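Local coordinates for protein kojibiose phosphorylase (Gut metagenome, PDB 6W0P) that is a phosphorylase of glycoside hydrolase family 65, with a helical central catalytic domain flanked by beta-sheet domains, at residues A367-I372 and Y434-F439. Sequence-based numbering, arbitrary orientation.
Sequences AAKDLI and YNDHKF
Asp-436, at the N-cap of helix 437-458, and Phe-439, in its first turn, meet Lys-369 and Ile-372 on helix 365-376. A salt bridge and an apolar contact thus link two helices of the central catalytic domain, probably an (alpha/alpha)6 barrel as in the family. After Asn-435, whose positive phi (34°) breaks the helical path between helices 418-434 and 437-458, Asp-436 takes the N-cap position, and its two carboxylate oxygens do different work. OD1 accepts the backbone N-H of Phe-439, N to OD1 3.0 Å, in a nearly straight bond (171°) that reaches the oxygen from well above the carboxylate plane. OD2 offers its syn lone pair to Lys-369, whose NZ lies 3.2 Å from Asp-436 OD2; the same oxygen is also hydrogen-bonded to the hydroxyl of Tyr-430 on helix 418-434. The lysine chain bends at chi2 and chi3 and crosses the aspartate side chain at about a right angle, its CD passing 3.7 Å from Asp-436 OD2. Within the first turn, CG of Phe-439 anti to the backbone N (chi1 167°) sets the ring where its CZ packs 3.5 Å from Ile-372 CG2, the methyl approaching obliquely, while Lys-369 CD lies 4.2 Å from Phe-439 CD1. Tyr-430 meets the phenylalanine ring edge-to-face and also touches Ile-372, bringing helix 418-434 into the same cluster. Lys-369 thus contributes aliphatic carbon to the buried phenylalanine and its ammonium to the partly exposed cap. With OD1 committed to the helix start and OD2 to lysine and tyrosine, the carboxylate is held at both oxygens, and the neighbouring ammonium and helix N-terminus would probably stabilise its negative charge.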
ATOM      1  N   ALA A 367      27.225 -20.118  18.631  1.00 35.26           N
ATOM      2  CA  ALA A 367      26.107 -19.916  17.689  1.00 34.85           C
ATOM      3  C   ALA A 367      25.080 -18.958  18.309  1.00 34.71           C
ATOM      4  O   ALA A 367      24.731 -17.971  17.629  1.00 34.51           O
ATOM      5  CB  ALA A 367      25.505 -21.240  17.299  1.00 34.93           C
ATOM      6  N   ALA A 368      24.636 -19.197  19.546  1.00 33.67           N
ATOM      7  CA  ALA A 368      23.675 -18.314  20.257  1.00 33.69           C
ATOM      8  C   ALA A 368      24.222 -16.880  20.290  1.00 34.01           C
ATOM      9  O   ALA A 368      23.503 -15.951  19.915  1.00 33.16           O
ATOM     10  CB  ALA A 368      23.406 -18.817  21.653  1.00 33.15           C
ATOM     11  N   LYS A 369      25.464 -16.702  20.728  1.00 35.23           N
ATOM     12  CA  LYS A 369      26.096 -15.358  20.848  1.00 36.51           C
ATOM     13  C   LYS A 369      26.219 -14.705  19.459  1.00 35.39           C
ATOM     14  O   LYS A 369      25.971 -13.495  19.362  1.00 34.70           O
ATOM     15  CB  LYS A 369      27.447 -15.471  21.564  1.00 39.46           C
ATOM     16  CG  LYS A 369      28.335 -14.235  21.505  1.00 42.16           C
ATOM     17  CD  LYS A 369      29.189 -13.994  22.753  1.00 45.39           C
ATOM     18  CE  LYS A 369      30.645 -14.403  22.600  1.00 48.66           C
ATOM     19  NZ  LYS A 369      31.320 -14.512  23.922  1.00 50.91           N
ATOM     20  N   ASP A 370      26.553 -15.478  18.417  1.00 34.63           N
ATOM     21  CA  ASP A 370      26.751 -14.963  17.034  1.00 33.40           C
ATOM     22  C   ASP A 370      25.424 -14.460  16.467  1.00 33.47           C
ATOM     23  O   ASP A 370      25.436 -13.384  15.820  1.00 33.13           O
ATOM     24  CB  ASP A 370      27.457 -15.978  16.137  1.00 32.83           C
ATOM     25  CG  ASP A 370      28.976 -15.905  16.246  1.00 33.47           C
ATOM     26  OD1 ASP A 370      29.441 -15.079  17.037  1.00 33.19           O
ATOM     27  OD2 ASP A 370      29.688 -16.682  15.552  1.00 33.53           O
ATOM     28  N   LEU A 371      24.320 -15.166  16.724  1.00 33.49           N
ATOM     29  CA  LEU A 371      22.966 -14.696  16.334  1.00 33.75           C
ATOM     30  C   LEU A 371      22.719 -13.288  16.891  1.00 34.12           C
ATOM     31  O   LEU A 371      22.234 -12.444  16.117  1.00 34.78           O
ATOM     32  CB  LEU A 371      21.900 -15.685  16.809  1.00 33.39           C
ATOM     33  CG  LEU A 371      21.770 -16.913  15.930  1.00 33.35           C
ATOM     34  CD1 LEU A 371      20.781 -17.904  16.516  1.00 33.82           C
ATOM     35  CD2 LEU A 371      21.348 -16.518  14.531  1.00 33.40           C
ATOM     36  N   ILE A 372      23.071 -13.013  18.155  1.00 34.53           N
ATOM     37  CA  ILE A 372      22.907 -11.650  18.748  1.00 33.90           C
ATOM     38  C   ILE A 372      23.949 -10.682  18.157  1.00 34.40           C
ATOM     39  O   ILE A 372      23.590  -9.520  17.925  1.00 33.97           O
ATOM     40  CB  ILE A 372      22.936 -11.726  20.270  1.00 34.28           C
ATOM     41  CG1 ILE A 372      21.775 -12.576  20.782  1.00 34.72           C
ATOM     42  CG2 ILE A 372      22.923 -10.348  20.891  1.00 35.40           C
ATOM     43  CD1 ILE A 372      22.106 -13.365  22.039  1.00 35.08           C
ATOM     44  N   TYR A 434      23.691 -18.166  30.131  1.00 37.01           N
ATOM     45  CA  TYR A 434      25.180 -18.114  30.168  1.00 37.85           C
ATOM     46  C   TYR A 434      25.764 -17.026  31.074  1.00 39.42           C
ATOM     47  O   TYR A 434      26.998 -17.044  31.291  1.00 40.85           O
ATOM     48  CB  TYR A 434      25.704 -17.872  28.762  1.00 36.42           C
ATOM     49  CG  TYR A 434      25.532 -19.085  27.901  1.00 35.45           C
ATOM     50  CD1 TYR A 434      26.291 -20.218  28.135  1.00 34.99           C
ATOM     51  CD2 TYR A 434      24.594 -19.111  26.881  1.00 34.58           C
ATOM     52  CE1 TYR A 434      26.149 -21.340  27.338  1.00 35.09           C
ATOM     53  CE2 TYR A 434      24.443 -20.223  26.077  1.00 33.85           C
ATOM     54  CZ  TYR A 434      25.226 -21.337  26.308  1.00 34.13           C
ATOM     55  OH  TYR A 434      25.088 -22.439  25.532  1.00 33.23           O
ATOM     56  N   ASN A 435      24.940 -16.090  31.538  1.00 40.51           N
ATOM     57  CA  ASN A 435      25.366 -14.918  32.347  1.00 41.39           C
ATOM     58  C   ASN A 435      26.763 -14.460  31.901  1.00 41.87           C
ATOM     59  O   ASN A 435      27.674 -14.448  32.743  1.00 43.97           O
ATOM     60  CB  ASN A 435      25.295 -15.254  33.835  1.00 41.73           C
ATOM     61  CG  ASN A 435      25.372 -14.004  34.680  1.00 42.68           C
ATOM     62  OD1 ASN A 435      25.488 -12.904  34.145  1.00 41.61           O
ATOM     63  ND2 ASN A 435      25.303 -14.167  35.993  1.00 43.41           N
ATOM     64  N   ASP A 436      26.900 -14.090  30.624  1.00 41.53           N
ATOM     65  CA  ASP A 436      28.173 -13.740  29.945  1.00 42.15           C
ATOM     66  C   ASP A 436      28.481 -12.259  30.199  1.00 43.25           C
ATOM     67  O   ASP A 436      28.058 -11.402  29.398  1.00 43.73           O
ATOM     68  CB  ASP A 436      28.066 -14.077  28.462  1.00 42.42           C
ATOM     69  CG  ASP A 436      29.299 -13.779  27.628  1.00 43.46           C
ATOM     70  OD1 ASP A 436      30.191 -13.035  28.124  1.00 43.24           O
ATOM     71  OD2 ASP A 436      29.338 -14.267  26.471  1.00 42.37           O
ATOM     72  N   HIS A 437      29.218 -11.971  31.277  1.00 44.17           N
ATOM     73  CA  HIS A 437      29.517 -10.590  31.748  1.00 44.26           C
ATOM     74  C   HIS A 437      30.186  -9.768  30.639  1.00 44.74           C
ATOM     75  O   HIS A 437      29.779  -8.607  30.454  1.00 44.22           O
ATOM     76  CB  HIS A 437      30.377 -10.624  33.011  1.00 44.22           C
ATOM     77  CG  HIS A 437      30.285  -9.378  33.820  1.00 43.47           C
ATOM     78  ND1 HIS A 437      31.124  -8.304  33.612  1.00 43.43           N
ATOM     79  CD2 HIS A 437      29.460  -9.036  34.828  1.00 43.54           C
ATOM     80  CE1 HIS A 437      30.827  -7.351  34.467  1.00 43.84           C
ATOM     81  NE2 HIS A 437      29.812  -7.774  35.218  1.00 44.07           N
ATOM     82  N   LYS A 438      31.174 -10.345  29.948  1.00 46.54           N
ATOM     83  CA  LYS A 438      31.976  -9.675  28.889  1.00 48.85           C
ATOM     84  C   LYS A 438      31.102  -9.299  27.685  1.00 46.54           C
ATOM     85  O   LYS A 438      31.273  -8.194  27.159  1.00 46.15           O
ATOM     86  CB  LYS A 438      33.139 -10.565  28.455  1.00 52.16           C
ATOM     87  CG  LYS A 438      34.186 -10.783  29.536  1.00 57.55           C
ATOM     88  CD  LYS A 438      35.620 -10.773  29.029  1.00 61.56           C
ATOM     89  CE  LYS A 438      36.642 -10.859  30.152  1.00 64.81           C
ATOM     90  NZ  LYS A 438      37.558  -9.689  30.162  1.00 66.84           N
ATOM     91  N   PHE A 439      30.222 -10.196  27.235  1.00 45.35           N
ATOM     92  CA  PHE A 439      29.239  -9.891  26.173  1.00 42.99           C
ATOM     93  C   PHE A 439      28.419  -8.661  26.593  1.00 43.35           C
ATOM     94  O   PHE A 439      28.280  -7.745  25.764  1.00 43.77           O
ATOM     95  CB  PHE A 439      28.299 -11.060  25.878  1.00 42.33           C
ATOM     96  CG  PHE A 439      27.142 -10.601  25.038  1.00 40.77           C
ATOM     97  CD1 PHE A 439      27.330 -10.297  23.700  1.00 40.04           C
ATOM     98  CD2 PHE A 439      25.913 -10.334  25.617  1.00 40.13           C
ATOM     99  CE1 PHE A 439      26.288  -9.794  22.940  1.00 39.83           C
ATOM    100  CE2 PHE A 439      24.871  -9.840  24.847  1.00 40.34           C
ATOM    101  CZ  PHE A 439      25.061  -9.563  23.513  1.00 39.51           C
TER